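Local coordinates for protein DNA ligase (Archaeoglobus fulgidus, PDB 3GDE) that probably seals nicks in double-stranded DNA at the expense of ATP during replication, recombination and repair, at residues G51-P56 and R60-G65; G67-A72 and L161-M166; L73-G78 and R138-L143; S82-M87 and G95-Q100. All coordinates share one frame; numbering follows the deposited sequence.

Interaction 1 of 4, residues G51-P56 and R60-G65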
loop_
_atom_site.group_PDB
_atom_site.type_symbol
_atom_site.label_atom_id
_atom_site.label_comp_id
_atom_site.label_asym_id
_atom_site.label_seq_id
_atom_site.Cartn_x
_atom_site.Cartn_y
_atom_site.Cartn_z
ATOM N N GLY A 51 -0.371 10.826 -6.297
ATOM C CA GLY A 51 -1.531 10.853 -5.410
ATOM C C GLY A 51 -1.215 10.671 -3.938
ATOM O O GLY A 51 -2.088 10.276 -3.170
ATOM N N LYS A 52 0.025 10.965 -3.542
ATOM C CA LYS A 52 0.455 10.830 -2.141
ATOM C C LYS A 52 0.819 12.177 -1.540
ATOM O O LYS A 52 1.449 13.019 -2.188
ATOM C CB LYS A 52 1.703 9.940 -2.010
ATOM C CG LYS A 52 1.535 8.449 -2.278
ATOM C CD LYS A 52 2.917 7.773 -2.134
ATOM C CE LYS A 52 2.952 6.376 -2.729
ATOM N NZ LYS A 52 2.727 6.357 -4.222
ATOM N N VAL A 53 0.459 12.352 -0.278
ATOM C CA VAL A 53 0.879 13.513 0.490
ATOM C C VAL A 53 1.981 13.093 1.477
ATOM O O VAL A 53 2.941 13.844 1.705
ATOM C CB VAL A 53 -0.334 14.173 1.189
ATOM C CG1 VAL A 53 0.087 15.341 2.038
ATOM C CG2 VAL A 53 -1.372 14.612 0.154
ATOM N N TYR A 54 1.834 11.893 2.043
ATOM C CA TYR A 54 2.823 11.291 2.946
ATOM C C TYR A 54 3.119 9.866 2.508
ATOM O O TYR A 54 2.261 9.223 1.926
ATOM C CB TYR A 54 2.335 11.285 4.409
ATOM C CG TYR A 54 1.885 12.649 4.894
ATOM C CD1 TYR A 54 2.820 13.627 5.258
ATOM C CD2 TYR A 54 0.523 12.969 4.960
ATOM C CE1 TYR A 54 2.410 14.883 5.680
ATOM C CE2 TYR A 54 0.098 14.221 5.384
ATOM C CZ TYR A 54 1.045 15.176 5.741
ATOM O OH TYR A 54 0.625 16.421 6.148
ATOM N N PRO A 55 4.348 9.374 2.768
ATOM C CA PRO A 55 4.618 7.929 2.688
ATOM C C PRO A 55 3.725 7.159 3.667
ATOM O O PRO A 55 3.356 7.692 4.712
ATOM C CB PRO A 55 6.082 7.832 3.112
ATOM C CG PRO A 55 6.655 9.171 2.783
ATOM C CD PRO A 55 5.565 10.136 3.110
ATOM N N PRO A 56 3.344 5.914 3.320
ATOM C CA PRO A 56 2.415 5.161 4.178
ATOM C C PRO A 56 2.996 4.829 5.561
ATOM O O PRO A 56 2.255 4.743 6.545
ATOM C CB PRO A 56 2.153 3.876 3.380
ATOM C CG PRO A 56 3.335 3.744 2.461
ATOM C CD PRO A 56 3.734 5.155 2.118
ATOM N N ARG A 60 2.065 10.411 9.905
ATOM C CA ARG A 60 1.124 11.436 9.425
ATOM C C ARG A 60 0.157 10.939 8.338
ATOM O O ARG A 60 0.571 10.333 7.353
ATOM C CB ARG A 60 1.869 12.681 8.932
ATOM C CG ARG A 60 2.553 13.485 10.036
ATOM C CD ARG A 60 3.457 14.564 9.459
ATOM N NE ARG A 60 4.512 13.987 8.638
ATOM C CZ ARG A 60 5.374 14.683 7.900
ATOM N NH1 ARG A 60 5.324 16.008 7.863
ATOM N NH2 ARG A 60 6.299 14.041 7.194
ATOM N N GLU A 61 -1.131 11.196 8.562
ATOM C CA GLU A 61 -2.208 10.995 7.591
ATOM C C GLU A 61 -3.023 12.287 7.565
ATOM O O GLU A 61 -3.221 12.896 8.622
ATOM C CB GLU A 61 -3.149 9.888 8.069
ATOM C CG GLU A 61 -2.801 8.471 7.661
ATOM C CD GLU A 61 -3.863 7.476 8.129
ATOM O OE1 GLU A 61 -3.883 7.157 9.352
ATOM O OE2 GLU A 61 -4.682 7.026 7.278
ATOM N N LEU A 62 -3.512 12.691 6.388
ATOM C CA LEU A 62 -4.425 13.843 6.286
ATOM C C LEU A 62 -5.709 13.645 7.107
ATOM O O LEU A 62 -6.125 14.543 7.837
ATOM C CB LEU A 62 -4.809 14.153 4.827
ATOM C CG LEU A 62 -4.026 15.134 3.945
ATOM C CD1 LEU A 62 -4.850 15.478 2.694
ATOM C CD2 LEU A 62 -3.562 16.411 4.688
ATOM N N GLY A 63 -6.335 12.475 6.973
ATOM C CA GLY A 63 -7.576 12.174 7.693
ATOM C C GLY A 63 -8.733 13.014 7.193
ATOM O O GLY A 63 -9.602 13.436 7.968
ATOM N N VAL A 64 -8.731 13.268 5.890
ATOM C CA VAL A 64 -9.782 14.032 5.244
ATOM C C VAL A 64 -10.604 13.115 4.328
ATOM O O VAL A 64 -10.120 12.654 3.284
ATOM C CB VAL A 64 -9.202 15.244 4.469
ATOM C CG1 VAL A 64 -10.273 15.943 3.667
ATOM C CG2 VAL A 64 -8.563 16.228 5.439
ATOM N N GLY A 65 -11.839 12.842 4.752
ATOM C CA GLY A 65 -12.794 12.069 3.956
ATOM C C GLY A 65 -13.565 12.962 3.003
ATOM O O GLY A 65 -13.607 14.204 3.179
#
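Y54 and R60 meet through the face of the tyrosine ring, and the aliphatic foot of the arginine does the covering. R60 CB stands 3.8 Å from the centroid of the Y54 ring and only 8° off the ring normal, a well-centred CH-pi contact. The R60 side chain then bends at chi3 (-61°) and brings its guanidinium round to the CE1 side of the ring, where R60 CZ comes to 3.7 Å from Y54 CE1. The charged group sits beyond the rim, one of its faces turned to Y54 CE1, with the two planes 45° apart. The backbone takes part too: R60 O lies 3.6 Å from Y54 CD2. On the opposite face of the ring sits V53 CG1, which leaves the tyrosine sandwiched between its own neighbour and R60. L62 continues the apolar surface, with CD2 at 4.3 Å from Y54 CE2 and CD1 at 4.4 Å from V53 CG2. No hydrogen bond joins the two segments. The phenol OH is hydrogen-bonded to D125 on helix 117-129, while R60 forms a salt bridge with D58. Replacing Y54 with an alanine would probably strip L62 CD2 and the aliphatic part of R60 of their ring, with D58 still holding the guanidinium, and leave D125 without the phenol. The pairing illustrates how a long non-helical connection, here between helices 39-49 and 66-77, can fold back on itself around one aromatic ring and pack against the helices of the N-terminal DNA-binding domain of an ATP-dependent DNA ligase.

Interaction 2 of 4, residues G67-A72 and L161-M166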
loop_
_atom_site.group_PDB
_atom_site.type_symbol
_atom_site.label_atom_id
_atom_site.label_comp_id
_atom_site.label_asym_id
_atom_site.label_seq_id
_atom_site.Cartn_x
_atom_site.Cartn_y
_atom_site.Cartn_z
ATOM N N GLY A 67 -16.574 13.645 2.741
ATOM C CA GLY A 67 -17.563 14.458 3.449
ATOM C C GLY A 67 -17.032 15.824 3.868
ATOM O O GLY A 67 -17.752 16.819 3.785
ATOM N N LEU A 68 -15.777 15.870 4.324
ATOM C CA LEU A 68 -15.102 17.137 4.623
ATOM C C LEU A 68 -14.914 17.991 3.384
ATOM O O LEU A 68 -15.051 19.216 3.449
ATOM C CB LEU A 68 -13.744 16.901 5.301
ATOM C CG LEU A 68 -13.737 16.717 6.814
ATOM C CD1 LEU A 68 -14.581 15.524 7.227
ATOM C CD2 LEU A 68 -12.318 16.569 7.316
ATOM N N LEU A 69 -14.605 17.351 2.258
ATOM C CA LEU A 69 -14.489 18.046 0.973
ATOM C C LEU A 69 -15.808 18.688 0.536
ATOM O O LEU A 69 -15.821 19.835 0.069
ATOM C CB LEU A 69 -13.965 17.100 -0.118
ATOM C CG LEU A 69 -12.482 17.118 -0.491
ATOM C CD1 LEU A 69 -11.591 17.431 0.705
ATOM C CD2 LEU A 69 -12.065 15.809 -1.130
ATOM N N TYR A 70 -16.906 17.944 0.685
ATOM C CA TYR A 70 -18.240 18.458 0.384
ATOM C C TYR A 70 -18.578 19.743 1.150
ATOM O O TYR A 70 -19.003 20.729 0.551
ATOM C CB TYR A 70 -19.310 17.393 0.639
ATOM C CG TYR A 70 -19.472 16.393 -0.487
ATOM C CD1 TYR A 70 -19.323 15.024 -0.255
ATOM C CD2 TYR A 70 -19.767 16.815 -1.779
ATOM C CE1 TYR A 70 -19.464 14.100 -1.286
ATOM C CE2 TYR A 70 -19.909 15.908 -2.812
ATOM C CZ TYR A 70 -19.763 14.551 -2.557
ATOM O OH TYR A 70 -19.914 13.659 -3.584
ATOM N N GLU A 71 -18.385 19.723 2.461
ATOM C CA GLU A 71 -18.643 20.886 3.306
ATOM C C GLU A 71 -17.801 22.107 2.914
ATOM O O GLU A 71 -18.319 23.230 2.894
ATOM C CB GLU A 71 -18.409 20.553 4.779
ATOM C CG GLU A 71 -19.104 19.285 5.279
ATOM C CD GLU A 71 -20.541 19.519 5.719
ATOM O OE1 GLU A 71 -21.423 19.714 4.850
ATOM O OE2 GLU A 71 -20.795 19.483 6.941
ATOM N N ALA A 72 -16.520 21.892 2.602
ATOM C CA ALA A 72 -15.636 22.978 2.169
ATOM C C ALA A 72 -16.099 23.560 0.840
ATOM O O ALA A 72 -16.125 24.775 0.662
ATOM C CB ALA A 72 -14.186 22.508 2.077
ATOM N N LEU A 161 -5.829 14.884 -5.250
ATOM C CA LEU A 161 -4.688 14.577 -4.393
ATOM C C LEU A 161 -5.154 14.077 -3.025
ATOM O O LEU A 161 -4.717 13.017 -2.580
ATOM C CB LEU A 161 -3.765 15.805 -4.271
ATOM C CG LEU A 161 -2.495 15.787 -3.414
ATOM C CD1 LEU A 161 -1.613 14.568 -3.696
ATOM C CD2 LEU A 161 -1.701 17.086 -3.627
ATOM N N ILE A 162 -6.050 14.828 -2.381
ATOM C CA ILE A 162 -6.675 14.417 -1.115
ATOM C C ILE A 162 -7.384 13.049 -1.220
ATOM O O ILE A 162 -7.352 12.251 -0.285
ATOM C CB ILE A 162 -7.675 15.492 -0.606
ATOM C CG1 ILE A 162 -6.935 16.781 -0.223
ATOM C CG2 ILE A 162 -8.520 14.955 0.586
ATOM C CD1 ILE A 162 -7.824 17.989 -0.121
ATOM N N LEU A 163 -8.013 12.794 -2.362
ATOM C CA LEU A 163 -8.686 11.523 -2.635
ATOM C C LEU A 163 -7.727 10.440 -3.149
ATOM O O LEU A 163 -8.148 9.317 -3.414
ATOM C CB LEU A 163 -9.838 11.737 -3.629
ATOM C CG LEU A 163 -10.993 12.587 -3.072
ATOM C CD1 LEU A 163 -12.033 12.900 -4.130
ATOM C CD2 LEU A 163 -11.633 11.933 -1.855
ATOM N N ASN A 164 -6.448 10.796 -3.296
ATOM C CA ASN A 164 -5.382 9.876 -3.702
ATOM C C ASN A 164 -5.499 9.213 -5.092
ATOM O O ASN A 164 -4.794 8.234 -5.359
ATOM C CB ASN A 164 -5.109 8.815 -2.614
ATOM C CG ASN A 164 -4.796 9.426 -1.229
ATOM O OD1 ASN A 164 -5.260 8.907 -0.204
ATOM N ND2 ASN A 164 -4.018 10.525 -1.195
ATOM N N GLU A 165 -6.364 9.738 -5.961
ATOM C CA GLU A 165 -6.436 9.300 -7.364
ATOM C C GLU A 165 -6.382 10.472 -8.350
ATOM O O GLU A 165 -7.377 11.155 -8.591
ATOM C CB GLU A 165 -7.611 8.310 -7.646
ATOM C CG GLU A 165 -9.020 8.884 -7.893
ATOM C CD GLU A 165 -9.907 8.067 -8.900
ATOM O OE1 GLU A 165 -9.399 7.236 -9.710
ATOM O OE2 GLU A 165 -11.142 8.289 -8.894
ATOM N N MET A 166 -5.194 10.693 -8.916
ATOM C CA MET A 166 -4.916 11.840 -9.793
ATOM C C MET A 166 -5.491 11.672 -11.202
ATOM O O MET A 166 -5.747 12.662 -11.897
ATOM C CB MET A 166 -3.402 12.085 -9.878
ATOM C CG MET A 166 -2.733 12.436 -8.560
ATOM S SD MET A 166 -3.504 13.856 -7.761
ATOM C CE MET A 166 -2.654 15.241 -8.492
#
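L69 and I162 mark the nearest approach of the two backbones, their CA atoms 8.9 Å apart. Residues 67-72 are regular helix throughout, whereas 161-166 carry the last two residues of helix 152-162 and the loop that follows. N164 is the first residue to leave helical angles; its positive phi (62°) and bonds back into the final turn, among them N164 N to L161 O at 2.9 Å, make a Schellman motif. The contact thus sets the flank of one helix against the C-terminal end of another, within the all-helical N-terminal DNA-binding domain of the ligase. From the first helix L69 alone reaches across, with both of its methyls. L69 CD1 meets I162 only, lying 3.9 Å from I162 CD1 and equally close to I162 CG2, the branch that chi1 of -66° on CG1 places anti to the backbone N. L69 CD2 touches that same I162 CG2 and goes on to L163 CG, at 3.9 Å. In both pairs the side chains run past each other in opposite directions, alongside and not end on. An alanine in place of L69 is likely to open a gap between the helices and leave I162 and L163 without their shared partner. V64 and L94 also pack on L69, and L143 of helix 135-149 on I162.

Interaction 3 of 4, residues L73-G78 and R138-L143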
loop_
_atom_site.group_PDB
_atom_site.type_symbol
_atom_site.label_atom_id
_atom_site.label_comp_id
_atom_site.label_asym_id
_atom_site.label_seq_id
_atom_site.Cartn_x
_atom_site.Cartn_y
_atom_site.Cartn_z
ATOM N N LEU A 73 -16.469 22.686 -0.085
ATOM C CA LEU A 73 -16.985 23.095 -1.385
ATOM C C LEU A 73 -18.322 23.839 -1.265
ATOM O O LEU A 73 -18.572 24.788 -2.006
ATOM C CB LEU A 73 -17.079 21.886 -2.335
ATOM C CG LEU A 73 -15.739 21.351 -2.875
ATOM C CD1 LEU A 73 -15.876 19.989 -3.552
ATOM C CD2 LEU A 73 -15.074 22.337 -3.823
ATOM N N GLU A 74 -19.161 23.403 -0.325
ATOM C CA GLU A 74 -20.374 24.111 0.068
ATOM C C GLU A 74 -20.042 25.539 0.500
ATOM O O GLU A 74 -20.658 26.503 0.029
ATOM C CB GLU A 74 -20.989 23.432 1.283
ATOM C CG GLU A 74 -22.016 22.365 1.060
ATOM C CD GLU A 74 -23.061 22.413 2.165
ATOM O OE1 GLU A 74 -23.963 23.268 2.075
ATOM O OE2 GLU A 74 -22.959 21.631 3.141
ATOM N N ASN A 75 -19.089 25.658 1.427
ATOM C CA ASN A 75 -18.695 26.957 1.973
ATOM C C ASN A 75 -18.255 27.947 0.909
ATOM O O ASN A 75 -18.687 29.095 0.929
ATOM C CB ASN A 75 -17.579 26.823 3.012
ATOM C CG ASN A 75 -18.039 26.171 4.297
ATOM O OD1 ASN A 75 -17.228 25.609 5.042
ATOM N ND2 ASN A 75 -19.337 26.232 4.570
ATOM N N VAL A 76 -17.416 27.496 -0.022
ATOM C CA VAL A 76 -16.808 28.403 -0.992
ATOM C C VAL A 76 -17.740 28.775 -2.141
ATOM O O VAL A 76 -17.703 29.909 -2.625
ATOM C CB VAL A 76 -15.436 27.881 -1.527
ATOM C CG1 VAL A 76 -14.436 27.773 -0.395
ATOM C CG2 VAL A 76 -15.572 26.524 -2.239
ATOM N N SER A 77 -18.583 27.830 -2.560
ATOM C CA SER A 77 -19.406 27.996 -3.760
ATOM C C SER A 77 -20.812 28.482 -3.450
ATOM O O SER A 77 -21.502 29.018 -4.328
ATOM C CB SER A 77 -19.497 26.681 -4.525
ATOM O OG SER A 77 -20.219 25.716 -3.776
ATOM N N GLY A 78 -21.242 28.271 -2.212
ATOM C CA GLY A 78 -22.605 28.590 -1.814
ATOM C C GLY A 78 -23.617 27.517 -2.180
ATOM O O GLY A 78 -24.715 27.504 -1.624
ATOM N N ARG A 138 -12.349 22.537 12.013
ATOM C CA ARG A 138 -11.167 23.317 11.620
ATOM C C ARG A 138 -10.568 22.817 10.296
ATOM O O ARG A 138 -10.200 23.620 9.431
ATOM C CB ARG A 138 -10.096 23.354 12.714
ATOM C CG ARG A 138 -8.866 24.099 12.251
ATOM C CD ARG A 138 -7.742 24.030 13.237
ATOM N NE ARG A 138 -7.834 25.166 14.120
ATOM C CZ ARG A 138 -7.015 26.203 14.120
ATOM N NH1 ARG A 138 -5.971 26.264 13.301
ATOM N NH2 ARG A 138 -7.254 27.180 14.971
ATOM N N LYS A 139 -10.497 21.495 10.137
ATOM C CA LYS A 139 -10.070 20.904 8.867
ATOM C C LYS A 139 -10.895 21.434 7.703
ATOM O O LYS A 139 -10.353 21.797 6.672
ATOM C CB LYS A 139 -10.163 19.383 8.909
ATOM C CG LYS A 139 -9.090 18.733 9.732
ATOM C CD LYS A 139 -9.134 17.248 9.521
ATOM C CE LYS A 139 -8.585 16.513 10.710
ATOM N NZ LYS A 139 -8.547 15.066 10.403
ATOM N N ILE A 140 -12.205 21.490 7.881
ATOM C CA ILE A 140 -13.089 22.056 6.870
ATOM C C ILE A 140 -12.746 23.539 6.624
ATOM O O ILE A 140 -12.692 23.979 5.483
ATOM C CB ILE A 140 -14.586 21.849 7.244
ATOM C CG1 ILE A 140 -14.928 20.348 7.224
ATOM C CG2 ILE A 140 -15.509 22.638 6.305
ATOM C CD1 ILE A 140 -16.209 19.950 8.012
ATOM N N MET A 141 -12.481 24.291 7.692
ATOM C CA MET A 141 -12.120 25.701 7.544
ATOM C C MET A 141 -10.795 25.900 6.808
ATOM O O MET A 141 -10.674 26.808 5.993
ATOM C CB MET A 141 -12.125 26.413 8.907
ATOM C CG MET A 141 -13.525 26.536 9.533
ATOM S SD MET A 141 -14.788 26.963 8.305
ATOM C CE MET A 141 -14.259 28.629 7.904
ATOM N N LEU A 142 -9.819 25.035 7.077
ATOM C CA LEU A 142 -8.528 25.060 6.378
ATOM C C LEU A 142 -8.639 24.705 4.901
ATOM O O LEU A 142 -8.050 25.368 4.054
ATOM C CB LEU A 142 -7.510 24.156 7.073
ATOM C CG LEU A 142 -6.968 24.672 8.411
ATOM C CD1 LEU A 142 -6.213 23.567 9.147
ATOM C CD2 LEU A 142 -6.094 25.926 8.213
ATOM N N LEU A 143 -9.397 23.657 4.597
ATOM C CA LEU A 143 -9.706 23.300 3.212
ATOM C C LEU A 143 -10.481 24.401 2.481
ATOM O O LEU A 143 -10.205 24.669 1.315
ATOM C CB LEU A 143 -10.515 21.999 3.170
ATOM C CG LEU A 143 -9.859 20.700 3.631
ATOM C CD1 LEU A 143 -10.934 19.629 3.840
ATOM C CD2 LEU A 143 -8.766 20.228 2.641
#
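N75 turns its CG beside its own backbone N, anti to the carbonyl carbon (chi1 -70°), a turn that points the amide across at I140. On I140 a chi1 of -66° puts CG2 anti to the backbone N, and this methyl receives the amide oxygen: N75 OD1 lies 3.7 Å from I140 CG2, the side chains crossing at about a right angle. M141 SD is a looser neighbour, 4.3 Å from the same N75 OD1. These are packing contacts, with no hydrogen bond between the two segments; N75 OD1 is instead hydrogen-bonded to T144 OG1, one turn beyond I140. Helix 66-77 ends close by: L73 O, one turn back from S77, takes two bonds, from S77 N at 3.1 Å and from S77 OG at 2.6 Å, which reach it from opposite faces of the carbonyl plane. G78 then leaves the helix with positive phi. The contact joins the C-terminal part of helix 66-77 to the middle of helix 135-149. Nearer the start of helix 66-77, L68 and E71 also pack on I140, while L73 looks the other way, towards I84 of helix 81-91.

Interaction 4 of 4, residues S82-M87 and G95-Q100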
loop_
_atom_site.group_PDB
_atom_site.type_symbol
_atom_site.label_atom_id
_atom_site.label_comp_id
_atom_site.label_asym_id
_atom_site.label_seq_id
_atom_site.Cartn_x
_atom_site.Cartn_y
_atom_site.Cartn_z
ATOM N N SER A 82 -26.241 18.582 -1.422
ATOM C CA SER A 82 -27.061 17.693 -2.266
ATOM C C SER A 82 -26.835 17.936 -3.760
ATOM O O SER A 82 -26.766 16.990 -4.538
ATOM C CB SER A 82 -28.553 17.813 -1.916
ATOM O OG SER A 82 -29.049 19.116 -2.197
ATOM N N GLU A 83 -26.694 19.202 -4.146
ATOM C CA GLU A 83 -26.356 19.544 -5.534
ATOM C C GLU A 83 -24.918 19.153 -5.927
ATOM O O GLU A 83 -24.692 18.668 -7.033
ATOM C CB GLU A 83 -26.609 21.029 -5.814
ATOM C CG GLU A 83 -26.544 21.399 -7.301
ATOM C CD GLU A 83 -27.015 22.821 -7.604
ATOM O OE1 GLU A 83 -27.718 23.438 -6.766
ATOM O OE2 GLU A 83 -26.669 23.327 -8.695
ATOM N N ILE A 84 -23.957 19.368 -5.029
ATOM C CA ILE A 84 -22.559 18.992 -5.285
ATOM C C ILE A 84 -22.428 17.467 -5.442
ATOM O O ILE A 84 -21.624 16.990 -6.244
ATOM C CB ILE A 84 -21.592 19.500 -4.171
ATOM C CG1 ILE A 84 -21.776 21.010 -3.938
ATOM C CG2 ILE A 84 -20.140 19.170 -4.534
ATOM C CD1 ILE A 84 -20.892 21.632 -2.851
ATOM N N GLU A 85 -23.221 16.722 -4.673
ATOM C CA GLU A 85 -23.269 15.265 -4.770
ATOM C C GLU A 85 -23.846 14.798 -6.107
ATOM O O GLU A 85 -23.295 13.892 -6.734
ATOM C CB GLU A 85 -24.009 14.659 -3.572
ATOM C CG GLU A 85 -23.208 14.799 -2.277
ATOM C CD GLU A 85 -24.005 14.551 -1.014
ATOM O OE1 GLU A 85 -25.252 14.488 -1.078
ATOM O OE2 GLU A 85 -23.375 14.420 0.059
ATOM N N SER A 86 -24.910 15.440 -6.581
ATOM C CA SER A 86 -25.436 15.089 -7.897
ATOM C C SER A 86 -24.433 15.433 -9.000
ATOM O O SER A 86 -24.362 14.737 -10.012
ATOM C CB SER A 86 -26.798 15.745 -8.162
ATOM O OG SER A 86 -26.650 17.013 -8.771
ATOM N N MET A 87 -23.660 16.501 -8.790
ATOM C CA MET A 87 -22.593 16.888 -9.713
ATOM C C MET A 87 -21.486 15.826 -9.814
ATOM O O MET A 87 -20.963 15.598 -10.900
ATOM C CB MET A 87 -21.996 18.244 -9.328
ATOM C CG MET A 87 -22.916 19.450 -9.530
ATOM S SD MET A 87 -22.160 20.995 -8.947
ATOM C CE MET A 87 -21.082 21.380 -10.341
ATOM N N GLY A 95 -12.906 16.107 -8.451
ATOM C CA GLY A 95 -11.943 17.083 -8.957
ATOM C C GLY A 95 -12.576 17.981 -10.007
ATOM O O GLY A 95 -12.465 19.205 -9.928
ATOM N N LEU A 96 -13.261 17.368 -10.974
ATOM C CA LEU A 96 -13.939 18.106 -12.037
ATOM C C LEU A 96 -15.101 18.947 -11.514
ATOM O O LEU A 96 -15.419 19.997 -12.072
ATOM C CB LEU A 96 -14.413 17.156 -13.143
ATOM C CG LEU A 96 -13.334 16.406 -13.936
ATOM C CD1 LEU A 96 -13.967 15.403 -14.892
ATOM C CD2 LEU A 96 -12.415 17.366 -14.696
ATOM N N VAL A 97 -15.724 18.487 -10.434
ATOM C CA VAL A 97 -16.765 19.252 -9.770
ATOM C C VAL A 97 -16.178 20.474 -9.061
ATOM O O VAL A 97 -16.715 21.577 -9.185
ATOM C CB VAL A 97 -17.570 18.391 -8.771
ATOM C CG1 VAL A 97 -18.550 19.257 -7.971
ATOM C CG2 VAL A 97 -18.311 17.287 -9.510
ATOM N N ALA A 98 -15.100 20.270 -8.307
ATOM C CA ALA A 98 -14.416 21.369 -7.635
ATOM C C ALA A 98 -13.998 22.447 -8.650
ATOM O O ALA A 98 -14.264 23.631 -8.436
ATOM C CB ALA A 98 -13.222 20.861 -6.839
ATOM N N GLU A 99 -13.386 22.019 -9.756
ATOM C CA GLU A 99 -13.018 22.903 -10.855
ATOM C C GLU A 99 -14.197 23.752 -11.356
ATOM O O GLU A 99 -14.061 24.952 -11.583
ATOM C CB GLU A 99 -12.426 22.097 -12.008
ATOM C CG GLU A 99 -11.930 22.949 -13.179
ATOM C CD GLU A 99 -11.668 22.140 -14.444
ATOM O OE1 GLU A 99 -11.918 20.911 -14.459
ATOM O OE2 GLU A 99 -11.217 22.737 -15.437
ATOM N N GLN A 100 -15.352 23.111 -11.502
ATOM C CA GLN A 100 -16.558 23.762 -11.980
ATOM C C GLN A 100 -17.112 24.760 -10.973
ATOM O O GLN A 100 -17.496 25.867 -11.347
ATOM C CB GLN A 100 -17.617 22.711 -12.354
ATOM C CG GLN A 100 -18.434 23.086 -13.577
ATOM C CD GLN A 100 -17.573 23.629 -14.717
ATOM O OE1 GLN A 100 -16.608 22.991 -15.160
ATOM N NE2 GLN A 100 -17.919 24.820 -15.190
#
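Apolar packing carries the contact between M87, I84 and V97, and V97 is its centre. M87 CB lies 3.8 Å from both V97 CG1 and V97 CG2. Beyond this shared partner the methyls differ: V97 CG1, anti to the backbone N at chi1 173°, also reaches I84 CG2 at 3.8 Å and touches the M87 thioether. That thioether continues past the valine, its chain bent at chi3, until M87 CE comes to 4.2 Å from Q100 CB, so the glutamine contributes its aliphatic base. A second kind of contact sets side chain against backbone: V97 CG2 presses on the main chain of M87, 3.4 Å from M87 O, where the CA atoms of M87 and V97 approach to 6.3 Å. No hydrogen bond crosses between the two segments. Within the first, S86 OG donates to E83 O at 3.1 Å, and M87 N bonds to that oxygen from the same face of its carbonyl plane; this gives E83 O a second donor in the helix that bears M87. Around the contact, Y91 packs on V97 and Q100, Y70 and L73 of helix 66-77 lie against I84, and E99 forms a salt bridge with R156. With local axes 10.0 Å apart and N-to-C directions 126° apart, the two consecutive helices, joined by a very short turn, form a splayed helical hairpin within the all-helical N-terminal DNA-binding domain.

All four contacts lie in the same N-terminal helical domain, yet their chemistry follows their place in it. Interaction 2 is the buried one, purely aliphatic; interaction 4 is also apolar but only partly buried; interactions 1 and 3 bring in arginine and asparagine at more exposed positions. Helix 66-77 serves both interaction 2 and interaction 3, through L69 in one and N75 in the other. Interaction 4 adjoins the same helix. Interaction 1 is built from loops alone, but V64 of its second segment, outside the contact itself, packs on L69 and I162 of interaction 2, and the G63 carbonyl probably bonds K139 of interaction 3.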